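Local coordinates for UBX domain-containing protein 7 (Homo sapiens, PDB 5X3P) that acts as a ubiquitin-binding adapter that links a subset of neddylated cullin-RING ligases to the segregase p97/VCP, which its UBX domain binds, at residues L9-P14 against V33-S38; A27-L32 against S58-D63; L49-R54 against T76-E81. The protein carries 1 engineered substitution. All coordinates share one frame; numbering follows the deposited sequence.

Interaction 1: L9-P14 against V33-S38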
ATOM      1  N   LEU A   9       1.682  -7.047  -4.407  1.00 11.02           N
ATOM      2  CA  LEU A   9       1.899  -5.619  -4.530  1.00 11.27           C
ATOM      3  C   LEU A   9       3.219  -5.310  -5.208  1.00 11.32           C
ATOM      4  O   LEU A   9       4.240  -5.910  -4.869  1.00 12.77           O
ATOM      5  CB  LEU A   9       1.882  -4.975  -3.134  1.00 12.01           C
ATOM      6  CG  LEU A   9       0.610  -5.161  -2.297  1.00 14.52           C
ATOM      7  CD1 LEU A   9       0.725  -4.444  -0.960  1.00 13.29           C
ATOM      8  CD2 LEU A   9      -0.582  -4.622  -3.056  1.00 14.47           C
HETATM    9  N   MSE A  10       3.184  -4.382  -6.166  1.00 12.99           N
HETATM   10  CA  MSE A  10       4.376  -3.681  -6.624  1.00 16.53           C
HETATM   11  C   MSE A  10       4.439  -2.325  -5.905  1.00 17.81           C
HETATM   12  O   MSE A  10       3.514  -1.516  -6.016  1.00 18.75           O
HETATM   13  CB  MSE A  10       4.334  -3.451  -8.138  1.00 12.05           C
HETATM   14  CG  MSE A  10       5.352  -2.379  -8.619  1.00 19.99           C
HETATM   15 SE   MSE A  10       7.204  -3.008  -8.440  0.74 23.69          SE
HETATM   16  CE  MSE A  10       7.137  -4.183  -9.965  1.00 12.15           C
ATOM     17  N   LEU A  11       5.522  -2.085  -5.164  1.00 12.06           N
ATOM     18  CA  LEU A  11       5.710  -0.808  -4.480  1.00 12.35           C
ATOM     19  C   LEU A  11       6.687   0.058  -5.274  1.00 13.69           C
ATOM     20  O   LEU A  11       7.778  -0.383  -5.644  1.00 15.35           O
ATOM     21  CB  LEU A  11       6.225  -1.023  -3.060  1.00 18.31           C
ATOM     22  CG  LEU A  11       5.447  -2.032  -2.227  1.00 18.29           C
ATOM     23  CD1 LEU A  11       6.101  -2.158  -0.855  1.00 20.07           C
ATOM     24  CD2 LEU A  11       3.984  -1.604  -2.094  1.00 23.98           C
ATOM     25  N   ARG A  12       6.277   1.286  -5.571  1.00 17.75           N
ATOM     26  CA  ARG A  12       7.091   2.184  -6.382  1.00 17.48           C
ATOM     27  C   ARG A  12       7.483   3.370  -5.505  1.00 20.68           C
ATOM     28  O   ARG A  12       6.646   4.230  -5.217  1.00 17.41           O
ATOM     29  CB  ARG A  12       6.294   2.655  -7.594  1.00 15.26           C
ATOM     30  CG  ARG A  12       5.818   1.537  -8.517  1.00 19.91           C
ATOM     31  CD  ARG A  12       6.916   1.111  -9.483  1.00 27.87           C
ATOM     32  NE  ARG A  12       7.383   2.250 -10.268  1.00 37.93           N
ATOM     33  CZ  ARG A  12       6.770   2.708 -11.355  1.00 42.93           C
ATOM     34  NH1 ARG A  12       5.661   2.123 -11.794  1.00 41.82           N
ATOM     35  NH2 ARG A  12       7.265   3.756 -12.006  1.00 47.60           N
ATOM     36  N   TYR A  13       8.734   3.387  -5.044  1.00 20.10           N
ATOM     37  CA  TYR A  13       9.213   4.442  -4.141  1.00 19.46           C
ATOM     38  C   TYR A  13       9.656   5.655  -4.943  1.00 19.28           C
ATOM     39  O   TYR A  13      10.056   5.516  -6.103  1.00 26.01           O
ATOM     40  CB  TYR A  13      10.338   3.904  -3.251  1.00 24.11           C
ATOM     41  CG  TYR A  13       9.913   2.775  -2.319  1.00 21.01           C
ATOM     42  CD1 TYR A  13       9.266   3.040  -1.115  1.00 22.77           C
ATOM     43  CD2 TYR A  13      10.179   1.447  -2.634  1.00 19.77           C
ATOM     44  CE1 TYR A  13       8.890   2.002  -0.250  1.00 21.86           C
ATOM     45  CE2 TYR A  13       9.810   0.408  -1.784  1.00 20.65           C
ATOM     46  CZ  TYR A  13       9.166   0.692  -0.599  1.00 23.10           C
ATOM     47  OH  TYR A  13       8.801  -0.348   0.230  1.00 24.66           O
ATOM     48  N   PRO A  14       9.584   6.868  -4.351  1.00 26.65           N
ATOM     49  CA  PRO A  14       9.735   8.012  -5.255  1.00 25.54           C
ATOM     50  C   PRO A  14      11.183   8.253  -5.704  1.00 29.55           C
ATOM     51  O   PRO A  14      11.393   9.088  -6.583  1.00 32.54           O
ATOM     52  CB  PRO A  14       9.228   9.187  -4.415  1.00 22.17           C
ATOM     53  CG  PRO A  14       9.615   8.820  -3.018  1.00 24.62           C
ATOM     54  CD  PRO A  14       9.478   7.292  -2.940  1.00 23.46           C
ATOM     55  N   VAL A  33       1.231  -0.113   5.365  1.00 13.53           N
ATOM     56  CA  VAL A  33       1.706   1.185   5.852  1.00 14.97           C
ATOM     57  C   VAL A  33       2.972   1.018   6.676  1.00 18.34           C
ATOM     58  O   VAL A  33       3.932   1.766   6.498  1.00 22.70           O
ATOM     59  CB  VAL A  33       0.626   1.912   6.691  1.00 15.28           C
ATOM     60  CG1 VAL A  33       1.191   3.174   7.362  1.00 17.48           C
ATOM     61  CG2 VAL A  33      -0.557   2.291   5.797  1.00 17.13           C
ATOM     62  N   LYS A  34       2.970   0.029   7.572  1.00 13.64           N
ATOM     63  CA  LYS A  34       4.130  -0.228   8.425  1.00 21.61           C
ATOM     64  C   LYS A  34       5.316  -0.761   7.628  1.00 22.12           C
ATOM     65  O   LYS A  34       6.461  -0.436   7.919  1.00 22.33           O
ATOM     66  CB  LYS A  34       3.777  -1.194   9.571  1.00 21.58           C
ATOM     67  CG  LYS A  34       3.051  -0.544  10.767  1.00 27.90           C
ATOM     68  CD  LYS A  34       2.645  -1.582  11.855  1.00 49.10           C
ATOM     69  CE  LYS A  34       3.842  -2.364  12.432  1.00 50.57           C
ATOM     70  NZ  LYS A  34       4.134  -3.652  11.718  1.00 48.18           N
ATOM     71  N   HIS A  35       5.050  -1.579   6.615  1.00 25.65           N
ATOM     72  CA  HIS A  35       6.139  -2.053   5.771  1.00 19.13           C
ATOM     73  C   HIS A  35       6.841  -0.901   5.070  1.00 19.77           C
ATOM     74  O   HIS A  35       8.072  -0.851   5.012  1.00 19.98           O
ATOM     75  CB  HIS A  35       5.668  -3.057   4.727  1.00 19.30           C
ATOM     76  CG  HIS A  35       6.765  -3.501   3.817  1.00 18.36           C
ATOM     77  ND1 HIS A  35       7.731  -4.402   4.208  1.00 18.06           N
ATOM     78  CD2 HIS A  35       7.089  -3.124   2.555  1.00 20.69           C
ATOM     79  CE1 HIS A  35       8.584  -4.588   3.217  1.00 21.69           C
ATOM     80  NE2 HIS A  35       8.216  -3.826   2.198  1.00 17.35           N
ATOM     81  N   VAL A  36       6.061   0.027   4.521  1.00 18.71           N
ATOM     82  CA  VAL A  36       6.645   1.173   3.829  1.00 17.69           C
ATOM     83  C   VAL A  36       7.398   2.087   4.806  1.00 18.32           C
ATOM     84  O   VAL A  36       8.431   2.667   4.469  1.00 20.93           O
ATOM     85  CB  VAL A  36       5.565   1.945   3.027  1.00 19.76           C
ATOM     86  CG1 VAL A  36       6.107   3.257   2.506  1.00 15.31           C
ATOM     87  CG2 VAL A  36       5.063   1.073   1.867  1.00 13.86           C
ATOM     88  N   GLN A  37       6.867   2.196   6.022  1.00 16.76           N
ATOM     89  CA  GLN A  37       7.508   2.946   7.100  1.00 26.61           C
ATOM     90  C   GLN A  37       8.882   2.364   7.447  1.00 28.48           C
ATOM     91  O   GLN A  37       9.859   3.098   7.623  1.00 27.22           O
ATOM     92  CB  GLN A  37       6.601   2.924   8.328  1.00 29.47           C
ATOM     93  CG  GLN A  37       6.881   3.996   9.351  1.00 34.18           C
ATOM     94  CD  GLN A  37       5.616   4.358  10.111  1.00 36.88           C
ATOM     95  OE1 GLN A  37       4.986   5.401   9.851  1.00 31.81           O
ATOM     96  NE2 GLN A  37       5.216   3.481  11.043  1.00 33.52           N
ATOM     97  N   SER A  38       8.966   1.042   7.531  1.00 31.10           N
ATOM     98  CA  SER A  38      10.244   0.398   7.837  1.00 35.28           C
ATOM     99  C   SER A  38      11.257   0.596   6.706  1.00 37.85           C
ATOM    100  O   SER A  38      12.458   0.443   6.918  1.00 39.05           O
ATOM    101  CB  SER A  38      10.058  -1.096   8.099  1.00 34.62           C
ATOM    102  OG  SER A  38      10.124  -1.811   6.876  1.00 36.22           O
TER
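Leu-11 of strand 6-12 and Tyr-13, just past its end, meet His-35 and Val-36 of helix 29-38 in the packing of helix on sheet that defines the ubiquitin-like beta-grasp fold of a UBX domain. Each of the two deals with the imidazole differently. Leu-11 comes at the ring edge, close to its plane, and places CD1 3.7 Å from CD2 of His-35. Tyr-13 crosses the histidine side chain at about a right angle and brings its OH obliquely to within 4.0 Å of the same His-35 CD2. On the helix side, CB of His-35 points toward the strand, and chi1 of 177° sets CG anti to the backbone N.

The two polar ends share a partner: Tyr-13 OH and His-35 NE2 are hydrogen-bonded to OE1 and OE2, respectively, of Glu-19 on the neighbouring strand 18-24. One carboxylate thus joins them, although Tyr-13 OH and His-35 NE2 are themselves 4.0 Å apart. The tyrosine ring also meets the ring of Tyr-41, with the planes about 25° apart.

Val-36 adds apolar contacts, one methyl to each of Leu-11 and Tyr-13. CG2 of Val-36 is 4.4 Å from CD1 of Leu-11, a loose approach, while CG1 of Val-36 sits near the plane of the tyrosine ring, at its edge, 4.1 Å from CE1 of Tyr-13.

Interaction 2: A27-L32 against S58-D63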
ATOM      1  N   ALA A  27      -4.963  -9.478   5.461  1.00 19.70           N
ATOM      2  CA  ALA A  27      -4.046  -8.573   6.128  1.00 11.99           C
ATOM      3  C   ALA A  27      -4.670  -7.182   6.152  1.00 14.55           C
ATOM      4  O   ALA A  27      -5.416  -6.801   5.229  1.00 15.89           O
ATOM      5  CB  ALA A  27      -2.693  -8.550   5.424  1.00 15.17           C
ATOM      6  N   LYS A  28      -4.389  -6.427   7.210  1.00 16.70           N
ATOM      7  CA  LYS A  28      -4.921  -5.075   7.338  1.00 21.99           C
ATOM      8  C   LYS A  28      -4.047  -4.109   6.560  1.00 22.90           C
ATOM      9  O   LYS A  28      -2.835  -4.326   6.468  1.00 19.10           O
ATOM     10  CB  LYS A  28      -4.917  -4.655   8.804  1.00 24.40           C
ATOM     11  CG  LYS A  28      -5.777  -5.523   9.708  1.00 30.88           C
ATOM     12  CD  LYS A  28      -5.491  -5.207  11.167  1.00 34.25           C
ATOM     13  CE  LYS A  28      -6.492  -5.905  12.072  1.00 41.08           C
ATOM     14  NZ  LYS A  28      -6.084  -5.815  13.502  1.00 46.82           N
ATOM     15  N   LEU A  29      -4.642  -3.030   6.041  1.00 16.07           N
ATOM     16  CA  LEU A  29      -3.856  -1.975   5.376  1.00 15.03           C
ATOM     17  C   LEU A  29      -2.642  -1.555   6.217  1.00 17.70           C
ATOM     18  O   LEU A  29      -1.577  -1.277   5.679  1.00 14.57           O
ATOM     19  CB  LEU A  29      -4.722  -0.747   5.099  1.00 16.38           C
ATOM     20  CG  LEU A  29      -5.651  -0.772   3.891  1.00 23.51           C
ATOM     21  CD1 LEU A  29      -6.290   0.612   3.711  1.00 19.26           C
ATOM     22  CD2 LEU A  29      -4.898  -1.198   2.612  1.00 23.84           C
ATOM     23  N   LEU A  30      -2.803  -1.520   7.540  1.00 20.15           N
ATOM     24  CA  LEU A  30      -1.718  -1.097   8.436  1.00 20.69           C
ATOM     25  C   LEU A  30      -0.414  -1.853   8.182  1.00 16.51           C
ATOM     26  O   LEU A  30       0.672  -1.285   8.270  1.00 22.75           O
ATOM     27  CB  LEU A  30      -2.142  -1.243   9.905  1.00 24.91           C
ATOM     28  CG  LEU A  30      -1.195  -0.693  10.982  1.00 30.02           C
ATOM     29  CD1 LEU A  30      -0.795   0.725  10.642  1.00 30.87           C
ATOM     30  CD2 LEU A  30      -1.871  -0.730  12.362  1.00 29.88           C
ATOM     31  N   ALA A  31      -0.527  -3.132   7.832  1.00 16.83           N
ATOM     32  CA  ALA A  31       0.647  -3.947   7.538  1.00 15.50           C
ATOM     33  C   ALA A  31       1.464  -3.349   6.391  1.00 20.93           C
ATOM     34  O   ALA A  31       2.705  -3.302   6.438  1.00 18.57           O
ATOM     35  CB  ALA A  31       0.228  -5.379   7.219  1.00 18.72           C
ATOM     36  N   LEU A  32       0.758  -2.898   5.358  1.00 17.09           N
ATOM     37  CA  LEU A  32       1.400  -2.259   4.211  1.00 17.48           C
ATOM     38  C   LEU A  32       1.995  -0.902   4.599  1.00 16.51           C
ATOM     39  O   LEU A  32       3.124  -0.577   4.197  1.00 17.41           O
ATOM     40  CB  LEU A  32       0.381  -2.066   3.085  1.00 13.41           C
ATOM     41  CG  LEU A  32       0.867  -1.300   1.860  1.00 16.84           C
ATOM     42  CD1 LEU A  32       2.133  -1.983   1.313  1.00 12.54           C
ATOM     43  CD2 LEU A  32      -0.282  -1.254   0.814  1.00 12.18           C
ATOM     44  N   SER A  58      -4.518   6.484   2.026  1.00 17.40           N
ATOM     45  CA  SER A  58      -4.471   7.260   3.253  1.00 20.84           C
ATOM     46  C   SER A  58      -5.872   7.753   3.593  1.00 16.82           C
ATOM     47  O   SER A  58      -6.132   8.141   4.724  1.00 17.11           O
ATOM     48  CB  SER A  58      -3.475   8.428   3.140  1.00 31.34           C
ATOM     49  OG  SER A  58      -3.450   9.219   4.332  1.00 29.47           O
ATOM     50  N   HIS A  59      -6.783   7.731   2.619  1.00 16.14           N
ATOM     51  CA  HIS A  59      -8.176   8.134   2.890  1.00 18.99           C
ATOM     52  C   HIS A  59      -8.983   7.010   3.565  1.00 22.09           C
ATOM     53  O   HIS A  59     -10.122   7.220   3.997  1.00 23.14           O
ATOM     54  CB  HIS A  59      -8.891   8.587   1.607  1.00 17.03           C
ATOM     55  CG  HIS A  59      -8.381   9.874   1.049  1.00 19.34           C
ATOM     56  ND1 HIS A  59      -8.978  10.503  -0.020  1.00 18.50           N
ATOM     57  CD2 HIS A  59      -7.330  10.651   1.412  1.00 17.68           C
ATOM     58  CE1 HIS A  59      -8.324  11.622  -0.291  1.00 20.72           C
ATOM     59  NE2 HIS A  59      -7.323  11.736   0.566  1.00 22.21           N
ATOM     60  N   LEU A  60      -8.390   5.824   3.653  1.00 21.89           N
ATOM     61  CA  LEU A  60      -9.046   4.685   4.286  1.00 19.34           C
ATOM     62  C   LEU A  60      -8.510   4.457   5.694  1.00 24.30           C
ATOM     63  O   LEU A  60      -7.352   4.784   5.999  1.00 25.49           O
ATOM     64  CB  LEU A  60      -8.843   3.418   3.454  1.00 18.08           C
ATOM     65  CG  LEU A  60      -9.333   3.445   2.009  1.00 19.33           C
ATOM     66  CD1 LEU A  60      -8.883   2.184   1.273  1.00 17.23           C
ATOM     67  CD2 LEU A  60     -10.852   3.569   1.956  1.00 24.38           C
ATOM     68  N   ASP A  61      -9.353   3.897   6.559  1.00 21.51           N
ATOM     69  CA  ASP A  61      -8.912   3.504   7.897  1.00 16.82           C
ATOM     70  C   ASP A  61      -7.904   2.363   7.794  1.00 16.60           C
ATOM     71  O   ASP A  61      -8.171   1.347   7.137  1.00 19.84           O
ATOM     72  CB  ASP A  61     -10.115   3.036   8.710  1.00 25.44           C
ATOM     73  CG  ASP A  61      -9.887   3.148  10.192  1.00 33.11           C
ATOM     74  OD1 ASP A  61      -9.074   2.360  10.723  1.00 34.51           O
ATOM     75  OD2 ASP A  61     -10.521   4.027  10.822  1.00 39.46           O
ATOM     76  N   TYR A  62      -6.753   2.506   8.451  1.00 18.45           N
ATOM     77  CA  TYR A  62      -5.681   1.513   8.314  1.00 21.90           C
ATOM     78  C   TYR A  62      -6.051   0.160   8.956  1.00 25.17           C
ATOM     79  O   TYR A  62      -5.400  -0.865   8.721  1.00 18.15           O
ATOM     80  CB  TYR A  62      -4.355   2.078   8.854  1.00 19.25           C
ATOM     81  CG  TYR A  62      -3.782   3.219   8.003  1.00 23.74           C
ATOM     82  CD1 TYR A  62      -4.209   3.416   6.681  1.00 18.17           C
ATOM     83  CD2 TYR A  62      -2.815   4.093   8.514  1.00 19.25           C
ATOM     84  CE1 TYR A  62      -3.694   4.456   5.897  1.00 17.77           C
ATOM     85  CE2 TYR A  62      -2.282   5.133   7.724  1.00 15.69           C
ATOM     86  CZ  TYR A  62      -2.731   5.306   6.426  1.00 21.89           C
ATOM     87  OH  TYR A  62      -2.217   6.327   5.645  1.00 25.38           O
ATOM     88  N   ASP A  63      -7.119   0.150   9.748  1.00 22.05           N
ATOM     89  CA  ASP A  63      -7.521  -1.067  10.451  1.00 20.23           C
ATOM     90  C   ASP A  63      -8.353  -2.037   9.586  1.00 23.87           C
ATOM     91  O   ASP A  63      -8.626  -3.175   9.999  1.00 26.12           O
ATOM     92  CB  ASP A  63      -8.283  -0.708  11.735  1.00 30.19           C
ATOM     93  CG  ASP A  63      -8.151  -1.766  12.798  1.00 34.29           C
ATOM     94  OD1 ASP A  63      -7.027  -2.274  12.976  1.00 32.36           O
ATOM     95  OD2 ASP A  63      -9.172  -2.099  13.449  1.00 47.79           O
TER
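This is a surface contact in which Lys-28, Leu-29 and Leu-30, at the start of helix 29-38, meet Leu-60, Tyr-62 and Asp-63 of the loop that follows strand 55-56 in the beta-grasp fold. Its polar centre is the carbonyl of Tyr-62. Leu-30 N donates to Tyr-62 O at 2.9 Å, in the carbonyl plane and on a lone pair, but bent to 138° at the hydrogen. CB of Leu-30 rests 4.1 Å from CB of Tyr-62, whose ring lies oblique to Leu-29 CB and Leu-30 CD1.

Toward the interior, Leu-29 crosses Leu-60 at a slant and sets CD1 3.8 Å from CB of Leu-60. Outside, the extended chain of Lys-28 runs alongside Asp-63, pointing the same way, in a long salt bridge of 3.7 Å between Lys-28 NZ and Asp-63 OD1. An Asx turn braces the loop, Asp-61 OD1 taking the backbone N of Asp-63 on its anti lone pair.

Tyr-62 OH is hydrogen-bonded to Asn-43 and weakly to Arg-82, and Leu-29 shares a backbone bond with Ile-64. Between 27-32 and 58-63, one carbonyl and apolar packing do most of the joining, the long charge pair probably adding a modest attraction.

Interaction 3: L49-R54 against T76-E81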
ATOM      1  N   LEU A  49      -0.752   5.455  -2.837  1.00 15.24           N
ATOM      2  CA  LEU A  49      -1.776   5.596  -3.871  1.00 18.07           C
ATOM      3  C   LEU A  49      -1.675   4.391  -4.774  1.00 15.36           C
ATOM      4  O   LEU A  49      -0.579   4.046  -5.188  1.00 16.06           O
ATOM      5  CB  LEU A  49      -1.548   6.858  -4.701  1.00 18.75           C
ATOM      6  CG  LEU A  49      -2.127   8.159  -4.149  1.00 30.49           C
ATOM      7  CD1 LEU A  49      -1.189   8.771  -3.125  1.00 36.88           C
ATOM      8  CD2 LEU A  49      -2.434   9.157  -5.269  1.00 29.16           C
ATOM      9  N   THR A  50      -2.796   3.738  -5.079  1.00 15.22           N
ATOM     10  CA  THR A  50      -2.749   2.626  -6.030  1.00 23.05           C
ATOM     11  C   THR A  50      -2.904   3.184  -7.424  1.00 21.88           C
ATOM     12  O   THR A  50      -3.569   4.204  -7.605  1.00 19.14           O
ATOM     13  CB  THR A  50      -3.843   1.561  -5.777  1.00 21.61           C
ATOM     14  OG1 THR A  50      -5.138   2.179  -5.860  1.00 15.12           O
ATOM     15  CG2 THR A  50      -3.644   0.901  -4.411  1.00 19.25           C
ATOM     16  N   ASN A  51      -2.317   2.515  -8.413  1.00 28.73           N
ATOM     17  CA  ASN A  51      -2.385   3.025  -9.788  1.00 31.39           C
ATOM     18  C   ASN A  51      -3.750   2.841 -10.468  1.00 27.35           C
ATOM     19  O   ASN A  51      -4.399   3.810 -10.864  1.00 24.02           O
ATOM     20  CB  ASN A  51      -1.296   2.409 -10.669  1.00 29.72           C
ATOM     21  CG  ASN A  51      -1.160   3.133 -12.006  1.00 29.28           C
ATOM     22  OD1 ASN A  51      -1.330   4.350 -12.081  1.00 28.97           O
ATOM     23  ND2 ASN A  51      -0.884   2.383 -13.065  1.00 34.16           N
ATOM     24  N   PHE A  52      -4.156   1.585 -10.623  1.00 23.45           N
ATOM     25  CA  PHE A  52      -5.449   1.256 -11.207  1.00 21.54           C
ATOM     26  C   PHE A  52      -6.016   0.020 -10.524  1.00 16.05           C
ATOM     27  O   PHE A  52      -5.376  -1.026 -10.532  1.00 23.16           O
ATOM     28  CB  PHE A  52      -5.360   1.027 -12.727  1.00 18.00           C
ATOM     29  CG  PHE A  52      -6.716   0.847 -13.386  1.00 25.07           C
ATOM     30  CD1 PHE A  52      -7.346  -0.398 -13.394  1.00 27.46           C
ATOM     31  CD2 PHE A  52      -7.375   1.928 -13.955  1.00 26.64           C
ATOM     32  CE1 PHE A  52      -8.596  -0.564 -13.968  1.00 24.25           C
ATOM     33  CE2 PHE A  52      -8.620   1.768 -14.547  1.00 26.11           C
ATOM     34  CZ  PHE A  52      -9.237   0.518 -14.541  1.00 26.30           C
ATOM     35  N   PRO A  53      -7.214   0.132  -9.917  1.00 25.45           N
ATOM     36  CA  PRO A  53      -7.986   1.373  -9.714  1.00 21.72           C
ATOM     37  C   PRO A  53      -7.221   2.408  -8.883  1.00 21.95           C
ATOM     38  O   PRO A  53      -6.302   2.058  -8.120  1.00 19.64           O
ATOM     39  CB  PRO A  53      -9.244   0.906  -8.963  1.00 26.32           C
ATOM     40  CG  PRO A  53      -8.992  -0.550  -8.586  1.00 25.77           C
ATOM     41  CD  PRO A  53      -7.953  -1.074  -9.503  1.00 25.62           C
ATOM     42  N   ARG A  54      -7.555   3.678  -9.081  1.00 18.88           N
ATOM     43  CA  ARG A  54      -6.877   4.751  -8.375  1.00 22.74           C
ATOM     44  C   ARG A  54      -7.528   4.944  -7.010  1.00 22.07           C
ATOM     45  O   ARG A  54      -8.732   5.163  -6.906  1.00 21.27           O
ATOM     46  CB  ARG A  54      -6.930   6.051  -9.173  1.00 26.31           C
ATOM     47  CG  ARG A  54      -6.258   7.221  -8.469  1.00 37.52           C
ATOM     48  CD  ARG A  54      -6.267   8.469  -9.337  1.00 50.96           C
ATOM     49  NE  ARG A  54      -5.872   9.673  -8.596  1.00 63.24           N
ATOM     50  CZ  ARG A  54      -4.617  10.100  -8.466  1.00 67.08           C
ATOM     51  NH1 ARG A  54      -3.621   9.415  -9.017  1.00 66.15           N
ATOM     52  NH2 ARG A  54      -4.358  11.208  -7.778  1.00 68.18           N
ATOM     53  N   THR A  76      -0.344  -1.928  -8.043  1.00 12.82           N
ATOM     54  CA  THR A  76       0.867  -1.132  -8.038  1.00 12.86           C
ATOM     55  C   THR A  76       0.629   0.039  -7.079  1.00 15.54           C
ATOM     56  O   THR A  76      -0.348   0.792  -7.233  1.00 14.50           O
ATOM     57  CB  THR A  76       1.183  -0.600  -9.442  1.00 15.12           C
ATOM     58  OG1 THR A  76       1.512  -1.692 -10.310  1.00 19.70           O
ATOM     59  CG2 THR A  76       2.359   0.366  -9.393  1.00 16.11           C
ATOM     60  N   VAL A  77       1.495   0.176  -6.073  1.00 12.96           N
ATOM     61  CA  VAL A  77       1.296   1.187  -5.041  1.00 13.19           C
ATOM     62  C   VAL A  77       2.421   2.211  -5.131  1.00 14.09           C
ATOM     63  O   VAL A  77       3.599   1.860  -4.969  1.00 13.76           O
ATOM     64  CB  VAL A  77       1.294   0.574  -3.626  1.00 12.83           C
ATOM     65  CG1 VAL A  77       1.022   1.665  -2.577  1.00 15.38           C
ATOM     66  CG2 VAL A  77       0.236  -0.526  -3.502  1.00 12.56           C
ATOM     67  N   PHE A  78       2.057   3.467  -5.387  1.00 14.34           N
ATOM     68  CA  PHE A  78       3.028   4.557  -5.375  1.00 15.75           C
ATOM     69  C   PHE A  78       3.162   5.147  -3.982  1.00 22.42           C
ATOM     70  O   PHE A  78       2.168   5.485  -3.345  1.00 18.35           O
ATOM     71  CB  PHE A  78       2.605   5.640  -6.355  1.00 17.76           C
ATOM     72  CG  PHE A  78       2.601   5.176  -7.770  1.00 22.89           C
ATOM     73  CD1 PHE A  78       3.782   5.164  -8.502  1.00 22.39           C
ATOM     74  CD2 PHE A  78       1.433   4.715  -8.370  1.00 26.16           C
ATOM     75  CE1 PHE A  78       3.797   4.712  -9.818  1.00 24.68           C
ATOM     76  CE2 PHE A  78       1.443   4.258  -9.690  1.00 26.73           C
ATOM     77  CZ  PHE A  78       2.621   4.257 -10.410  1.00 24.19           C
ATOM     78  N   VAL A  79       4.394   5.267  -3.512  1.00 21.22           N
ATOM     79  CA  VAL A  79       4.661   5.964  -2.267  1.00 22.10           C
ATOM     80  C   VAL A  79       4.928   7.430  -2.618  1.00 22.13           C
ATOM     81  O   VAL A  79       5.889   7.738  -3.322  1.00 23.56           O
ATOM     82  CB  VAL A  79       5.861   5.330  -1.527  1.00 17.89           C
ATOM     83  CG1 VAL A  79       6.104   6.013  -0.194  1.00 17.13           C
ATOM     84  CG2 VAL A  79       5.619   3.851  -1.320  1.00 15.26           C
ATOM     85  N   GLN A  80       4.057   8.327  -2.152  1.00 15.61           N
ATOM     86  CA  GLN A  80       4.149   9.752  -2.483  1.00 19.09           C
ATOM     87  C   GLN A  80       4.366  10.558  -1.228  1.00 20.63           C
ATOM     88  O   GLN A  80       3.892  10.181  -0.159  1.00 17.94           O
ATOM     89  CB  GLN A  80       2.849  10.245  -3.108  1.00 23.54           C
ATOM     90  CG  GLN A  80       2.629   9.837  -4.532  1.00 34.83           C
ATOM     91  CD  GLN A  80       1.349  10.418  -5.085  1.00 41.60           C
ATOM     92  OE1 GLN A  80       0.748  11.320  -4.491  1.00 41.24           O
ATOM     93  NE2 GLN A  80       0.920   9.902  -6.227  1.00 48.83           N
ATOM     94  N   GLU A  81       5.039  11.693  -1.368  1.00 18.66           N
ATOM     95  CA  GLU A  81       5.182  12.625  -0.258  1.00 21.75           C
ATOM     96  C   GLU A  81       3.852  13.367  -0.101  1.00 24.50           C
ATOM     97  O   GLU A  81       3.242  13.775  -1.109  1.00 22.22           O
ATOM     98  CB  GLU A  81       6.310  13.616  -0.563  1.00 23.68           C
ATOM     99  CG  GLU A  81       6.855  14.355   0.646  1.00 34.42           C
ATOM    100  CD  GLU A  81       8.052  15.233   0.301  1.00 35.99           C
ATOM    101  OE1 GLU A  81       7.913  16.473   0.357  1.00 37.93           O
ATOM    102  OE2 GLU A  81       9.121  14.675  -0.032  1.00 39.79           O
TER
HETATM  103  O   HOH W   1      -2.692  -0.773  -8.911  1.00 16.57           O
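Leu-49 and Phe-78 face each other as an antiparallel hydrogen-bonded pair where strand 46-50 runs beside strand 74-81, the central strand of the beta-grasp sheet. Leu-49 N gives to Phe-78 O at 3.0 Å. The return bond, Phe-78 N to Leu-49 O, is 2.7 Å long and nearly along the C=O axis. A third continues the ladder past the strand end, from Asn-51 N to Thr-76 O at 2.9 Å. Between them stands the non-hydrogen-bonded pair Thr-50 and Val-77; the Val-77 backbone pairs with Met-10 and Arg-12.

Where the two strands part, a water accepts from Thr-76 N at 2.8 Å and, at a longer 3.3 Å, from Phe-52 N. OG1 of Thr-50 (chi1 59°, between backbone N and carbonyl carbon) is hydrogen-bonded to Arg-55 NE and donates to Pro-53 O at 2.5 Å, a length short enough to be doubtful.

Asn-51 touches the phenyl edge, its CB 3.4 Å from CE2 of Phe-78, with amide and ring planes 83° apart. Leu-49 crosses Gln-80 at about a right angle, its CD1 3.5 Å from OE1 of Gln-80 and its CD2 by NE2.

The water thus bridges Phe-52 N and Thr-76 N of strand 74-81, which may steady the base of the loop carrying Phe-52, cis Pro-53 and Arg-54, the Phe-Pro-Arg signature that in other UBX domains enters p97, whatever its tip does.

Overall arrangement
Taken together, the three contacts show how chemistry follows position in a small beta-grasp domain. Interaction 1 is buried and interaction 2 lies at the surface, yet both use helix 29-38: one holds its later turns against the sheet, the other its beginning against a loop. Leu-32 links them, its CD1 lying 3.6 Å from CD1 of Leu-9. Interaction 3, partly buried, joins interaction 1 through the sheet, since strands 6-12 and 74-81 are neighbours. Side-chain packing dominates the first, whereas main-chain bonds carry the third; interaction 2 mixes the two and adds a charge pair. Interactions 2 and 3 lie on opposite sides of the chain's centre, about 14 Å apart between their centres.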